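Local coordinates for beta-lactamase OXA-2 (Salmonella typhimurium, PDB 1K38), which hydrolyses beta-lactam antibiotics, oxacillin among them, to substituted beta-amino acids, as a class D serine beta-lactamase that confers antibiotic resistance, at residues Thr190-Arg195 against Asp223-Arg228; Phe212-Asp217 against Glu229-Ala234. All coordinates share one frame; numbering follows the deposited sequence.

Interaction 1: residues Thr190-Arg195 against Asp223-Arg228; sequences TGWEGR and DDLFKR. With FMT (formic acid), chain C.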
loop_
_atom_site.group_PDB
_atom_site.type_symbol
_atom_site.label_atom_id
_atom_site.label_comp_id
_atom_site.label_asym_id
_atom_site.label_seq_id
_atom_site.Cartn_x
_atom_site.Cartn_y
_atom_site.Cartn_z
ATOM N N THR A 190 -1.135 -0.211 -15.781
ATOM C CA THR A 190 -1.151 0.165 -17.184
ATOM C C THR A 190 -1.226 -1.079 -18.056
ATOM O O THR A 190 -0.972 -2.200 -17.599
ATOM C CB THR A 190 0.126 0.910 -17.583
ATOM O OG1 THR A 190 1.260 0.113 -17.222
ATOM C CG2 THR A 190 0.208 2.252 -16.897
ATOM N N GLY A 191 -1.578 -0.867 -19.316
ATOM C CA GLY A 191 -1.648 -1.954 -20.271
ATOM C C GLY A 191 -1.414 -1.419 -21.670
ATOM O O GLY A 191 -1.775 -0.277 -21.965
ATOM N N TRP A 192 -0.780 -2.226 -22.518
ATOM C CA TRP A 192 -0.530 -1.859 -23.912
ATOM C C TRP A 192 -0.243 -3.110 -24.722
ATOM O O TRP A 192 0.629 -3.899 -24.363
ATOM C CB TRP A 192 0.661 -0.905 -24.045
ATOM C CG TRP A 192 0.879 -0.449 -25.465
ATOM C CD1 TRP A 192 -0.044 0.138 -26.286
ATOM C CD2 TRP A 192 2.095 -0.526 -26.225
ATOM N NE1 TRP A 192 0.519 0.430 -27.505
ATOM C CE2 TRP A 192 1.830 0.035 -27.496
ATOM C CE3 TRP A 192 3.381 -1.015 -25.955
ATOM C CZ2 TRP A 192 2.807 0.123 -28.496
ATOM C CZ3 TRP A 192 4.355 -0.927 -26.951
ATOM C CH2 TRP A 192 4.059 -0.362 -28.205
ATOM N N GLU A 193 -0.977 -3.299 -25.812
ATOM C CA GLU A 193 -0.742 -4.466 -26.647
ATOM C C GLU A 193 -0.372 -4.086 -28.075
ATOM O O GLU A 193 -0.445 -4.910 -28.982
ATOM C CB GLU A 193 -1.956 -5.403 -26.625
ATOM C CG GLU A 193 -3.312 -4.729 -26.727
ATOM C CD GLU A 193 -3.522 -4.025 -28.045
ATOM O OE1 GLU A 193 -2.854 -3.000 -28.284
ATOM O OE2 GLU A 193 -4.354 -4.504 -28.845
ATOM N N GLY A 194 0.026 -2.830 -28.265
ATOM C CA GLY A 194 0.432 -2.380 -29.584
ATOM C C GLY A 194 -0.382 -1.260 -30.206
ATOM O O GLY A 194 0.185 -0.301 -30.726
ATOM N N ARG A 195 -1.704 -1.369 -30.157
ATOM C CA ARG A 195 -2.560 -0.344 -30.755
ATOM C C ARG A 195 -3.581 0.221 -29.779
ATOM O O ARG A 195 -4.285 1.182 -30.096
ATOM C CB ARG A 195 -3.305 -0.924 -31.963
ATOM C CG ARG A 195 -4.293 -2.030 -31.605
ATOM C CD ARG A 195 -3.887 -3.345 -32.237
ATOM N NE ARG A 195 -2.559 -3.766 -31.801
ATOM C CZ ARG A 195 -1.849 -4.725 -32.386
ATOM N NH1 ARG A 195 -0.650 -5.042 -31.919
ATOM N NH2 ARG A 195 -2.334 -5.358 -33.445
ATOM N N ASP A 223 5.166 6.264 -28.381
ATOM C CA ASP A 223 5.085 7.704 -28.169
ATOM C C ASP A 223 3.750 8.184 -27.597
ATOM O O ASP A 223 3.646 9.323 -27.149
ATOM C CB ASP A 223 5.371 8.455 -29.474
ATOM C CG ASP A 223 6.786 8.230 -29.982
ATOM O OD1 ASP A 223 7.731 8.312 -29.168
ATOM O OD2 ASP A 223 6.953 7.982 -31.194
ATOM N N ASP A 224 2.732 7.325 -27.613
ATOM C CA ASP A 224 1.420 7.702 -27.079
ATOM C C ASP A 224 1.186 7.216 -25.652
ATOM O O ASP A 224 0.239 7.646 -25.003
ATOM C CB ASP A 224 0.280 7.139 -27.938
ATOM C CG ASP A 224 0.116 7.861 -29.254
ATOM O OD1 ASP A 224 0.557 9.023 -29.359
ATOM O OD2 ASP A 224 -0.481 7.261 -30.179
ATOM N N LEU A 225 2.046 6.331 -25.163
ATOM C CA LEU A 225 1.852 5.770 -23.833
ATOM C C LEU A 225 1.766 6.768 -22.682
ATOM O O LEU A 225 1.010 6.549 -21.738
ATOM C CB LEU A 225 2.928 4.716 -23.551
ATOM C CG LEU A 225 2.903 3.562 -24.566
ATOM C CD1 LEU A 225 3.861 2.477 -24.130
ATOM C CD2 LEU A 225 1.489 2.997 -24.693
ATOM N N PHE A 226 2.510 7.869 -22.754
ATOM C CA PHE A 226 2.461 8.849 -21.673
ATOM C C PHE A 226 1.070 9.468 -21.533
ATOM O O PHE A 226 0.705 9.958 -20.465
ATOM C CB PHE A 226 3.484 9.974 -21.900
ATOM C CG PHE A 226 3.049 11.000 -22.912
ATOM C CD1 PHE A 226 3.151 10.745 -24.280
ATOM C CD2 PHE A 226 2.513 12.216 -22.493
ATOM C CE1 PHE A 226 2.723 11.690 -25.214
ATOM C CE2 PHE A 226 2.081 13.164 -23.423
ATOM C CZ PHE A 226 2.188 12.896 -24.783
ATOM N N LYS A 227 0.299 9.439 -22.614
ATOM C CA LYS A 227 -1.038 10.021 -22.625
ATOM C C LYS A 227 -2.021 9.322 -21.698
ATOM O O LYS A 227 -3.000 9.925 -21.261
ATOM C CB LYS A 227 -1.597 10.017 -24.050
ATOM C CG LYS A 227 -0.723 10.759 -25.044
ATOM C CD LYS A 227 -1.301 10.662 -26.438
ATOM C CE LYS A 227 -0.431 11.397 -27.445
ATOM N NZ LYS A 227 -1.070 11.420 -28.788
ATOM N N ARG A 228 -1.772 8.049 -21.412
ATOM C CA ARG A 228 -2.661 7.291 -20.542
ATOM C C ARG A 228 -2.768 7.966 -19.181
ATOM O O ARG A 228 -3.862 8.326 -18.738
ATOM C CB ARG A 228 -2.150 5.858 -20.396
ATOM C CG ARG A 228 -2.142 5.083 -21.712
ATOM C CD ARG A 228 -1.490 3.724 -21.555
ATOM N NE ARG A 228 -0.108 3.845 -21.086
ATOM C CZ ARG A 228 0.701 2.816 -20.864
ATOM N NH1 ARG A 228 0.274 1.576 -21.068
ATOM N NH2 ARG A 228 1.939 3.029 -20.431
HETATM C C FMT C . 2.010 -1.533 -20.449
HETATM O O1 FMT C . 2.265 -0.113 -20.899
HETATM O O2 FMT C . 2.283 -1.710 -18.942
#

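Interaction 2: residues Phe212-Asp217 against Glu229-Ala234; sequences FALNID and EAIVRA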
loop_
_atom_site.group_PDB
_atom_site.type_symbol
_atom_site.label_atom_id
_atom_site.label_comp_id
_atom_site.label_asym_id
_atom_site.label_seq_id
_atom_site.Cartn_x
_atom_site.Cartn_y
_atom_site.Cartn_z
ATOM N N PHE A 212 -11.235 4.568 -11.829
ATOM C CA PHE A 212 -11.119 5.022 -13.205
ATOM C C PHE A 212 -10.666 3.904 -14.122
ATOM O O PHE A 212 -9.977 2.965 -13.707
ATOM C CB PHE A 212 -10.138 6.195 -13.332
ATOM C CG PHE A 212 -8.724 5.856 -12.965
ATOM C CD1 PHE A 212 -8.267 6.061 -11.669
ATOM C CD2 PHE A 212 -7.851 5.323 -13.912
ATOM C CE1 PHE A 212 -6.955 5.742 -11.318
ATOM C CE2 PHE A 212 -6.536 4.999 -13.571
ATOM C CZ PHE A 212 -6.088 5.210 -12.268
ATOM N N ALA A 213 -11.081 4.006 -15.376
ATOM C CA ALA A 213 -10.701 3.040 -16.387
ATOM C C ALA A 213 -10.690 3.788 -17.707
ATOM O O ALA A 213 -11.733 4.225 -18.198
ATOM C CB ALA A 213 -11.691 1.876 -16.432
ATOM N N LEU A 214 -9.493 3.962 -18.255
ATOM C CA LEU A 214 -9.322 4.655 -19.520
ATOM C C LEU A 214 -8.594 3.805 -20.534
ATOM O O LEU A 214 -7.723 3.018 -20.181
ATOM C CB LEU A 214 -8.508 5.950 -19.326
ATOM C CG LEU A 214 -7.923 6.629 -20.587
ATOM C CD1 LEU A 214 -7.825 8.121 -20.355
ATOM C CD2 LEU A 214 -6.539 6.053 -20.935
ATOM N N ASN A 215 -8.993 3.925 -21.795
ATOM C CA ASN A 215 -8.250 3.266 -22.853
ATOM C C ASN A 215 -8.241 4.227 -24.026
ATOM O O ASN A 215 -9.160 5.034 -24.194
ATOM C CB ASN A 215 -8.766 1.849 -23.225
ATOM C CG ASN A 215 -10.156 1.825 -23.825
ATOM O OD1 ASN A 215 -10.425 2.433 -24.863
ATOM N ND2 ASN A 215 -11.048 1.077 -23.186
ATOM N N ILE A 216 -7.150 4.192 -24.779
ATOM C CA ILE A 216 -6.978 5.057 -25.936
ATOM C C ILE A 216 -6.275 4.299 -27.041
ATOM O O ILE A 216 -5.550 3.341 -26.783
ATOM C CB ILE A 216 -6.093 6.294 -25.622
ATOM C CG1 ILE A 216 -4.760 5.849 -25.005
ATOM C CG2 ILE A 216 -6.843 7.260 -24.708
ATOM C CD1 ILE A 216 -3.739 6.970 -24.881
ATOM N N ASP A 217 -6.496 4.722 -28.279
ATOM C CA ASP A 217 -5.805 4.084 -29.385
ATOM C C ASP A 217 -4.389 4.646 -29.340
ATOM O O ASP A 217 -4.173 5.751 -28.839
ATOM C CB ASP A 217 -6.465 4.440 -30.718
ATOM C CG ASP A 217 -7.891 3.961 -30.801
ATOM O OD1 ASP A 217 -8.184 2.892 -30.229
ATOM O OD2 ASP A 217 -8.713 4.641 -31.453
ATOM N N GLU A 229 -1.632 8.151 -18.519
ATOM C CA GLU A 229 -1.636 8.809 -17.219
ATOM C C GLU A 229 -1.925 10.306 -17.313
ATOM O O GLU A 229 -2.576 10.875 -16.434
ATOM C CB GLU A 229 -0.298 8.597 -16.498
ATOM C CG GLU A 229 -0.153 7.230 -15.851
ATOM C CD GLU A 229 0.955 7.191 -14.808
ATOM O OE1 GLU A 229 1.100 8.176 -14.049
ATOM O OE2 GLU A 229 1.670 6.169 -14.733
ATOM N N ALA A 230 -1.457 10.950 -18.378
ATOM C CA ALA A 230 -1.676 12.385 -18.523
ATOM C C ALA A 230 -3.160 12.742 -18.544
ATOM O O ALA A 230 -3.595 13.658 -17.851
ATOM C CB ALA A 230 -0.993 12.897 -19.786
ATOM N N ILE A 231 -3.936 12.021 -19.346
ATOM C CA ILE A 231 -5.364 12.290 -19.444
ATOM C C ILE A 231 -6.092 11.976 -18.137
ATOM O O ILE A 231 -6.869 12.791 -17.643
ATOM C CB ILE A 231 -5.990 11.486 -20.607
ATOM C CG1 ILE A 231 -5.356 11.940 -21.927
ATOM C CG2 ILE A 231 -7.503 11.690 -20.641
ATOM C CD1 ILE A 231 -5.677 11.052 -23.115
ATOM N N VAL A 232 -5.843 10.799 -17.569
ATOM C CA VAL A 232 -6.502 10.434 -16.323
ATOM C C VAL A 232 -6.168 11.396 -15.190
ATOM O O VAL A 232 -7.058 11.838 -14.460
ATOM C CB VAL A 232 -6.121 9.007 -15.877
ATOM C CG1 VAL A 232 -6.750 8.706 -14.517
ATOM C CG2 VAL A 232 -6.600 7.998 -16.907
ATOM N N ARG A 233 -4.890 11.721 -15.033
ATOM C CA ARG A 233 -4.495 12.629 -13.967
ATOM C C ARG A 233 -5.131 14.006 -14.122
ATOM O O ARG A 233 -5.540 14.610 -13.133
ATOM C CB ARG A 233 -2.970 12.747 -13.900
ATOM C CG ARG A 233 -2.284 11.495 -13.362
ATOM C CD ARG A 233 -0.771 11.651 -13.372
ATOM N NE ARG A 233 -0.084 10.459 -12.873
ATOM C CZ ARG A 233 0.165 10.220 -11.590
ATOM N NH1 ARG A 233 -0.211 11.092 -10.663
ATOM N NH2 ARG A 233 0.787 9.102 -11.233
ATOM N N ALA A 234 -5.223 14.495 -15.357
ATOM C CA ALA A 234 -5.829 15.803 -15.604
ATOM C C ALA A 234 -7.292 15.770 -15.173
ATOM O O ALA A 234 -7.782 16.687 -14.512
ATOM C CB ALA A 234 -5.725 16.168 -17.078
#

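Interaction 1: residues Thr190-Arg195 against Asp223-Arg228
The end of strand 184-192 faces the first turn of helix 226-238 and the residues just before it, with the CA atoms of Thr190 and Arg228 8.0 Å apart, as are those of Trp192 and Leu225. Arg228 spans the gap, bent at chi3 (-59°). Arg228 NH1 gives a hydrogen bond to Gly191 O (2.9 Å), which lies in the guanidinium plane, although the nitrogen stands 70° above the carbonyl plane, off the lone pairs, and the bond is bent (135° at the hydrogen). Arg228 NE turns back to Leu225 O (3.0 Å), fixing the group's rotation, while Thr190 CG2 and Leu225 CD2 sit over its opposite faces. Edge-on, Arg228 NH1 also reaches O1 of a bound formic acid (2.6 Å), probably from the crystallisation liquor, and Thr190 OG1 donates to its O2 (2.7 Å); Ser99 is a further partner. The small acid lies beside Thr190 and Gly191, which probably bind substrate, consistent with a site for the substrate's carboxylate. Leu225 CD2 makes a CH-pi contact 3.6 Å from the centroid of the Trp192 five-membered ring; Gly194 N covers the other face. Trp192 NE1 bonds to Thr218, and Arg228 packs on Trp199 of strand 196-205 and Ile216 of strand 208-217.

Interaction 2: residues Phe212-Asp217 against Glu229-Ala234
Val232 presents its two methyl groups to different residues of strand 208-217. Val232 CG1, anti to the backbone N, sits over one face of the Phe212 ring, 3.8 Å from the ring centroid and 17° off its normal, a CH-pi contact displaced toward CD2. The two side chains meet roughly perpendicular to each other. Phe212 brings its ring there from the crowded position between backbone N and carbonyl carbon (chi1 64°), and the ring also meets that of Trp199 at an oblique tilt. The other methyl, Val232 CG2, lies 3.7 Å from Leu214 CD1 and equally near Leu214 CB, as Val232 and Leu214 lie alongside, pointing opposite ways. Strand 212-217 and helix 229-234 run at 142° with their axes 9.3 Å apart at closest approach; Phe212, Leu214 and Ile216, every second residue, turn their CB atoms to the helix. This is the C-terminal helix laid on the mixed sheet of the penicillin-recognising serine-enzyme fold, joined by buried apolar contacts without a hydrogen bond across. Leu214 CD1 is shared: it also meets Ile231 CG2 at 3.6 Å. Ile216 comes only to 4.3 Å, through Ile216 CG2 against Ile231 CD1. Phe14 of helix 11-16 touches Leu214, Ile216 and Ile231. On another side of the helix, in a salt bridge within it, Arg233 NE donates to the anti lone pair of Glu229 OE1 at 2.8 Å, and Arg233 NH2 to the same oxygen, which also meets Arg182 of the second subunit.

Interaction 1 uses the start of helix 226-238 and the residues just before it, interaction 2 its next turns, both against one sheet, with their centres about 10 Å apart. Ile216 joins them: Ile216 CD1 lies 3.8 Å from Lys227 CB, so a strand residue of interaction 2 also packs on the helix start of interaction 1. Trp199 is a second neighbour common to both contacts. Their relation to the active site differs. Gly191 comes within about 4 Å of the Ser51 side chain (nearest atoms), the predicted acyl-ester nucleophile, whereas interaction 2 is buried, all five of its touching residues being so, with the Phe212 side chain about 8 Å from that of Thr190.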